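Local coordinates for protein LacI family sugar-binding transcriptional regulator (PDB 4RK0) that binds ribose and probably acts as a sugar-responsive repressor that regulates transcription by binding DNA, as in the LacI family, at residues T160-I174 / I185-E199. Numbering follows the deposited sequence.
Sequences TELSKTGGYQAVPEI and INDEIAFGLYRGLAE. With RIB (alpha-D-ribofuranose), chain E.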
loop_
_atom_site.group_PDB
_atom_site.type_symbol
_atom_site.label_atom_id
_atom_site.label_comp_id
_atom_site.label_asym_id
_atom_site.label_seq_id
_atom_site.Cartn_x
_atom_site.Cartn_y
_atom_site.Cartn_z
ATOM N N THR A 160 13.472 10.446 13.572
ATOM C CA THR A 160 12.047 10.523 13.549
ATOM C C THR A 160 11.539 9.175 13.112
ATOM O O THR A 160 12.291 8.379 12.568
ATOM C CB THR A 160 11.571 11.666 12.608
ATOM O OG1 THR A 160 10.259 12.104 13.013
ATOM C CG2 THR A 160 11.558 11.189 11.088
ATOM N N GLU A 161 10.267 8.901 13.386
ATOM C CA GLU A 161 9.637 7.650 12.986
ATOM C C GLU A 161 9.729 7.434 11.454
ATOM O O GLU A 161 9.583 8.369 10.642
ATOM C CB GLU A 161 8.189 7.641 13.445
ATOM C CG GLU A 161 7.376 6.461 12.963
ATOM C CD GLU A 161 5.968 6.458 13.527
ATOM O OE1 GLU A 161 5.791 5.914 14.630
ATOM O OE2 GLU A 161 5.040 6.980 12.865
ATOM N N LEU A 162 9.958 6.182 11.090
ATOM C CA LEU A 162 10.052 5.766 9.681
ATOM C C LEU A 162 8.656 5.666 9.079
ATOM O O LEU A 162 8.064 4.576 8.994
ATOM C CB LEU A 162 10.751 4.401 9.622
ATOM C CG LEU A 162 11.052 3.815 8.235
ATOM C CD1 LEU A 162 12.019 4.706 7.513
ATOM C CD2 LEU A 162 11.669 2.427 8.469
ATOM N N SER A 163 8.100 6.816 8.706
ATOM C CA SER A 163 6.716 6.906 8.307
ATOM C C SER A 163 6.411 8.326 7.783
ATOM O O SER A 163 7.218 9.248 7.958
ATOM C CB SER A 163 5.773 6.581 9.463
ATOM O OG SER A 163 5.759 7.627 10.404
ATOM N N LYS A 164 5.260 8.477 7.143
ATOM C CA LYS A 164 4.847 9.794 6.682
ATOM C C LYS A 164 4.676 10.731 7.870
ATOM O O LYS A 164 5.128 11.846 7.833
ATOM C CB LYS A 164 3.564 9.707 5.857
ATOM C CG LYS A 164 3.678 8.956 4.547
ATOM C CD LYS A 164 2.460 9.171 3.642
ATOM C CE LYS A 164 1.247 8.351 4.035
ATOM N NZ LYS A 164 1.530 6.915 4.298
ATOM N N THR A 165 4.042 10.278 8.954
ATOM C CA THR A 165 3.879 11.129 10.141
ATOM C C THR A 165 5.230 11.518 10.713
ATOM O O THR A 165 5.434 12.636 11.211
ATOM C CB THR A 165 3.034 10.377 11.213
ATOM O OG1 THR A 165 1.718 10.143 10.700
ATOM C CG2 THR A 165 2.943 11.160 12.516
ATOM N N GLY A 166 6.180 10.594 10.655
ATOM C CA GLY A 166 7.537 10.924 11.065
ATOM C C GLY A 166 8.191 12.068 10.320
ATOM O O GLY A 166 8.806 12.956 10.933
ATOM N N GLY A 167 8.116 12.047 8.991
ATOM C CA GLY A 167 8.694 13.134 8.191
ATOM C C GLY A 167 7.972 14.465 8.501
ATOM O O GLY A 167 8.592 15.530 8.627
ATOM N N TYR A 168 6.667 14.375 8.656
ATOM C CA TYR A 168 5.851 15.544 9.017
ATOM C C TYR A 168 6.292 16.154 10.327
ATOM O O TYR A 168 6.455 17.366 10.433
ATOM C CB TYR A 168 4.382 15.116 9.081
ATOM C CG TYR A 168 3.383 16.211 9.451
ATOM C CD1 TYR A 168 3.184 17.287 8.623
ATOM C CD2 TYR A 168 2.617 16.123 10.616
ATOM C CE1 TYR A 168 2.260 18.281 8.947
ATOM C CE2 TYR A 168 1.698 17.109 10.959
ATOM C CZ TYR A 168 1.516 18.181 10.117
ATOM O OH TYR A 168 0.595 19.153 10.432
ATOM N N GLN A 169 6.488 15.307 11.338
ATOM C CA GLN A 169 6.875 15.771 12.664
ATOM C C GLN A 169 8.310 16.251 12.740
ATOM O O GLN A 169 8.661 16.902 13.704
ATOM C CB GLN A 169 6.686 14.666 13.679
ATOM C CG GLN A 169 5.237 14.413 14.003
ATOM C CD GLN A 169 5.062 13.189 14.879
ATOM O OE1 GLN A 169 6.004 12.420 15.115
ATOM N NE2 GLN A 169 3.849 12.986 15.343
ATOM N N ALA A 170 9.142 15.928 11.739
ATOM C CA ALA A 170 10.521 16.486 11.674
ATOM C C ALA A 170 10.593 17.938 11.169
ATOM O O ALA A 170 11.629 18.613 11.290
ATOM C CB ALA A 170 11.420 15.599 10.805
ATOM N N VAL A 171 9.520 18.431 10.561
ATOM C CA VAL A 171 9.616 19.695 9.861
ATOM C C VAL A 171 9.919 20.882 10.788
ATOM O O VAL A 171 10.754 21.729 10.453
ATOM C CB VAL A 171 8.418 19.932 8.919
ATOM C CG1 VAL A 171 8.455 21.349 8.362
ATOM C CG2 VAL A 171 8.417 18.902 7.789
ATOM N N PRO A 172 9.302 20.919 11.970
ATOM C CA PRO A 172 9.635 22.043 12.876
ATOM C C PRO A 172 11.127 22.140 13.222
ATOM O O PRO A 172 11.695 23.232 13.222
ATOM C CB PRO A 172 8.757 21.762 14.117
ATOM C CG PRO A 172 7.583 21.008 13.574
ATOM C CD PRO A 172 8.077 20.209 12.384
ATOM N N GLU A 173 11.778 21.010 13.479
ATOM C CA GLU A 173 13.193 21.051 13.788
ATOM C C GLU A 173 14.004 21.489 12.562
ATOM O O GLU A 173 14.921 22.301 12.659
ATOM C CB GLU A 173 13.670 19.709 14.347
ATOM C CG GLU A 173 13.829 19.674 15.862
ATOM C CD GLU A 173 15.204 20.141 16.310
ATOM O OE1 GLU A 173 16.211 19.583 15.808
ATOM O OE2 GLU A 173 15.279 21.060 17.158
ATOM N N ILE A 174 13.650 20.987 11.389
ATOM C CA ILE A 174 14.380 21.391 10.170
ATOM C C ILE A 174 14.340 22.895 9.925
ATOM O O ILE A 174 15.327 23.515 9.501
ATOM C CB ILE A 174 13.808 20.676 8.945
ATOM C CG1 ILE A 174 14.063 19.166 9.065
ATOM C CG2 ILE A 174 14.422 21.207 7.669
ATOM C CD1 ILE A 174 13.195 18.316 8.176
ATOM N N ILE A 185 15.333 9.209 4.427
ATOM C CA ILE A 185 15.862 7.851 4.322
ATOM C C ILE A 185 14.864 6.881 3.722
ATOM O O ILE A 185 15.227 5.774 3.347
ATOM C CB ILE A 185 16.444 7.366 5.669
ATOM C CG1 ILE A 185 17.777 6.677 5.469
ATOM C CG2 ILE A 185 15.478 6.473 6.382
ATOM C CD1 ILE A 185 18.892 7.629 5.208
ATOM N N ASN A 186 13.601 7.289 3.611
ATOM C CA ASN A 186 12.688 6.608 2.701
ATOM C C ASN A 186 11.676 7.594 2.113
ATOM O O ASN A 186 11.571 8.743 2.584
ATOM C CB ASN A 186 12.037 5.357 3.278
ATOM C CG ASN A 186 10.875 5.635 4.201
ATOM O OD1 ASN A 186 10.724 6.725 4.754
ATOM N ND2 ASN A 186 10.056 4.612 4.398
ATOM N N ASP A 187 10.967 7.147 1.081
ATOM C CA ASP A 187 10.019 8.022 0.367
ATOM C C ASP A 187 8.860 8.432 1.291
ATOM O O ASP A 187 8.386 9.564 1.220
ATOM C CB ASP A 187 9.503 7.385 -0.921
ATOM C CG ASP A 187 10.579 7.297 -2.036
ATOM O OD1 ASP A 187 11.550 8.059 -2.017
ATOM O OD2 ASP A 187 10.414 6.464 -2.927
ATOM N N GLU A 188 8.409 7.548 2.155
ATOM C CA GLU A 188 7.342 7.913 3.103
ATOM C C GLU A 188 7.750 9.086 4.009
ATOM O O GLU A 188 6.979 10.030 4.196
ATOM C CB GLU A 188 6.931 6.698 3.948
ATOM C CG GLU A 188 6.211 5.626 3.150
ATOM C CD GLU A 188 5.155 4.879 3.956
ATOM O OE1 GLU A 188 5.414 4.513 5.119
ATOM O OE2 GLU A 188 4.054 4.640 3.428
ATOM N N ILE A 189 8.965 9.065 4.554
ATOM C CA ILE A 189 9.458 10.252 5.264
ATOM C C ILE A 189 9.417 11.510 4.393
ATOM O O ILE A 189 9.055 12.594 4.875
ATOM C CB ILE A 189 10.884 10.058 5.783
ATOM C CG1 ILE A 189 10.836 9.048 6.920
ATOM C CG2 ILE A 189 11.478 11.371 6.264
ATOM C CD1 ILE A 189 12.187 8.691 7.531
ATOM N N ALA A 190 9.893 11.392 3.154
ATOM C CA ALA A 190 9.902 12.497 2.226
ATOM C C ALA A 190 8.492 13.072 2.000
ATOM O O ALA A 190 8.319 14.296 1.903
ATOM C CB ALA A 190 10.448 12.049 0.879
ATOM N N PHE A 191 7.517 12.191 1.857
ATOM C CA PHE A 191 6.129 12.673 1.698
ATOM C C PHE A 191 5.681 13.469 2.915
ATOM O O PHE A 191 4.954 14.491 2.799
ATOM C CB PHE A 191 5.136 11.551 1.386
ATOM C CG PHE A 191 5.478 10.748 0.165
ATOM C CD1 PHE A 191 6.192 11.309 -0.902
ATOM C CD2 PHE A 191 5.104 9.416 0.093
ATOM C CE1 PHE A 191 6.528 10.555 -2.016
ATOM C CE2 PHE A 191 5.446 8.661 -1.009
ATOM C CZ PHE A 191 6.157 9.236 -2.062
ATOM N N GLY A 192 6.147 13.069 4.079
ATOM C CA GLY A 192 5.820 13.773 5.321
ATOM C C GLY A 192 6.411 15.154 5.353
ATOM O O GLY A 192 5.747 16.111 5.730
ATOM N N LEU A 193 7.679 15.239 4.965
ATOM C CA LEU A 193 8.367 16.511 4.735
ATOM C C LEU A 193 7.624 17.442 3.814
ATOM O O LEU A 193 7.427 18.636 4.152
ATOM C CB LEU A 193 9.791 16.276 4.212
ATOM C CG LEU A 193 10.723 15.475 5.140
ATOM C CD1 LEU A 193 12.062 15.219 4.464
ATOM C CD2 LEU A 193 10.943 16.211 6.422
ATOM N N TYR A 194 7.232 16.924 2.664
ATOM C CA TYR A 194 6.427 17.705 1.703
ATOM C C TYR A 194 5.228 18.359 2.401
ATOM O O TYR A 194 5.004 19.556 2.257
ATOM C CB TYR A 194 5.890 16.837 0.572
ATOM C CG TYR A 194 6.771 16.668 -0.650
ATOM C CD1 TYR A 194 8.140 16.403 -0.540
ATOM C CD2 TYR A 194 6.213 16.687 -1.928
ATOM C CE1 TYR A 194 8.939 16.246 -1.669
ATOM C CE2 TYR A 194 6.987 16.515 -3.061
ATOM C CZ TYR A 194 8.360 16.288 -2.937
ATOM O OH TYR A 194 9.079 16.127 -4.111
ATOM N N ARG A 195 4.448 17.568 3.131
ATOM C CA ARG A 195 3.263 18.078 3.801
ATOM C C ARG A 195 3.624 19.133 4.855
ATOM O O ARG A 195 2.992 20.168 4.926
ATOM C CB ARG A 195 2.484 16.927 4.442
ATOM C CG ARG A 195 1.298 17.348 5.268
ATOM C CD ARG A 195 0.691 16.186 6.039
ATOM N NE ARG A 195 -0.342 16.618 6.992
ATOM C CZ ARG A 195 -0.828 15.871 7.993
ATOM N NH1 ARG A 195 -0.374 14.636 8.219
ATOM N NH2 ARG A 195 -1.762 16.368 8.802
ATOM N N GLY A 196 4.630 18.884 5.674
ATOM C CA GLY A 196 4.952 19.824 6.720
ATOM C C GLY A 196 5.513 21.111 6.161
ATOM O O GLY A 196 5.191 22.227 6.645
ATOM N N LEU A 197 6.365 20.971 5.140
ATOM C CA LEU A 197 6.927 22.146 4.500
ATOM C C LEU A 197 5.798 22.966 3.831
ATOM O O LEU A 197 5.810 24.193 3.898
ATOM C CB LEU A 197 8.010 21.781 3.482
ATOM C CG LEU A 197 9.305 21.313 4.161
ATOM C CD1 LEU A 197 10.283 20.740 3.142
ATOM C CD2 LEU A 197 9.967 22.451 4.919
ATOM N N ALA A 198 4.830 22.296 3.218
ATOM C CA ALA A 198 3.731 23.006 2.573
ATOM C C ALA A 198 2.962 23.839 3.632
ATOM O O ALA A 198 2.627 24.986 3.390
ATOM C CB ALA A 198 2.792 22.047 1.865
ATOM N N GLU A 199 2.710 23.254 4.789
ATOM C CA GLU A 199 1.997 23.971 5.861
ATOM C C GLU A 199 2.763 25.185 6.356
ATOM O O GLU A 199 2.181 26.147 6.875
ATOM C CB GLU A 199 1.644 23.017 7.011
ATOM C CG GLU A 199 0.575 21.987 6.570
ATOM C CD GLU A 199 0.141 21.039 7.674
ATOM O OE1 GLU A 199 0.598 21.187 8.828
ATOM O OE2 GLU A 199 -0.645 20.112 7.366
HETATM O O5 RIB E . 10.548 2.317 2.634
HETATM C C5 RIB E . 10.517 1.271 3.592
HETATM C C4 RIB E . 11.915 1.074 3.989
HETATM O O4 RIB E . 12.095 0.132 5.078
HETATM C C3 RIB E . 12.418 0.620 2.634
HETATM O O3 RIB E . 13.369 1.632 2.298
HETATM C C2 RIB E . 12.903 -0.794 2.965
HETATM O O2 RIB E . 14.189 -1.040 2.453
HETATM C C1 RIB E . 12.726 -1.009 4.479
HETATM O O1 RIB E . 13.911 -1.476 5.100
HETATM O O HOH W 1 7.811 3.702 6.305
HETATM O O HOH W 2 3.414 6.204 6.513
HETATM O O HOH W 3 2.425 5.779 1.968
#
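Tyr168 and Arg195 stack across the two helices. With CG anti to the backbone N (chi1 180°), the tyrosine ring settles among Gly192, Arg195, Gly196 and Glu199, and the extended Arg195 lays its guanidinium flat over one face, centres 4.0 Å apart and planes at 10°, a stacked cation-pi pair. Tyr168 OH donates to Glu199 OE1 (2.6 Å), meeting the carboxylate on its syn side; Glu199 OE2 also forms a salt bridge with Arg195 NE, which ties the three groups together.

The backbones approach closely where Gly167 meets Gly192, with Gly196 against Tyr168 and Val171. The axes pass 6.2 Å apart, and CA-H...O contacts run both ways, among them Gly167 CA to Ile189 O (3.4 Å) and Gly192 CA to Lys164 O (3.2 Å). Val171 fits as a knob among Gly192, Leu193, Gly196 and Leu197, while Ile174 CD1 packs on Leu193 CD2 (3.5 Å).

Near the helix starts, Lys164 NZ and Glu188 OE2 form a salt bridge (3.5 Å) that a water also spans. Leu162 CD1 rests on the amide of Asn186, whose OD1 caps Ile189 N and whose ND2 donates to ribose O5 (2.9 Å).

Both helices lie against the parallel sheet of this periplasmic-binding-protein-like domain, Ile174 touching strand 154-159 and Leu193 strand 181-184.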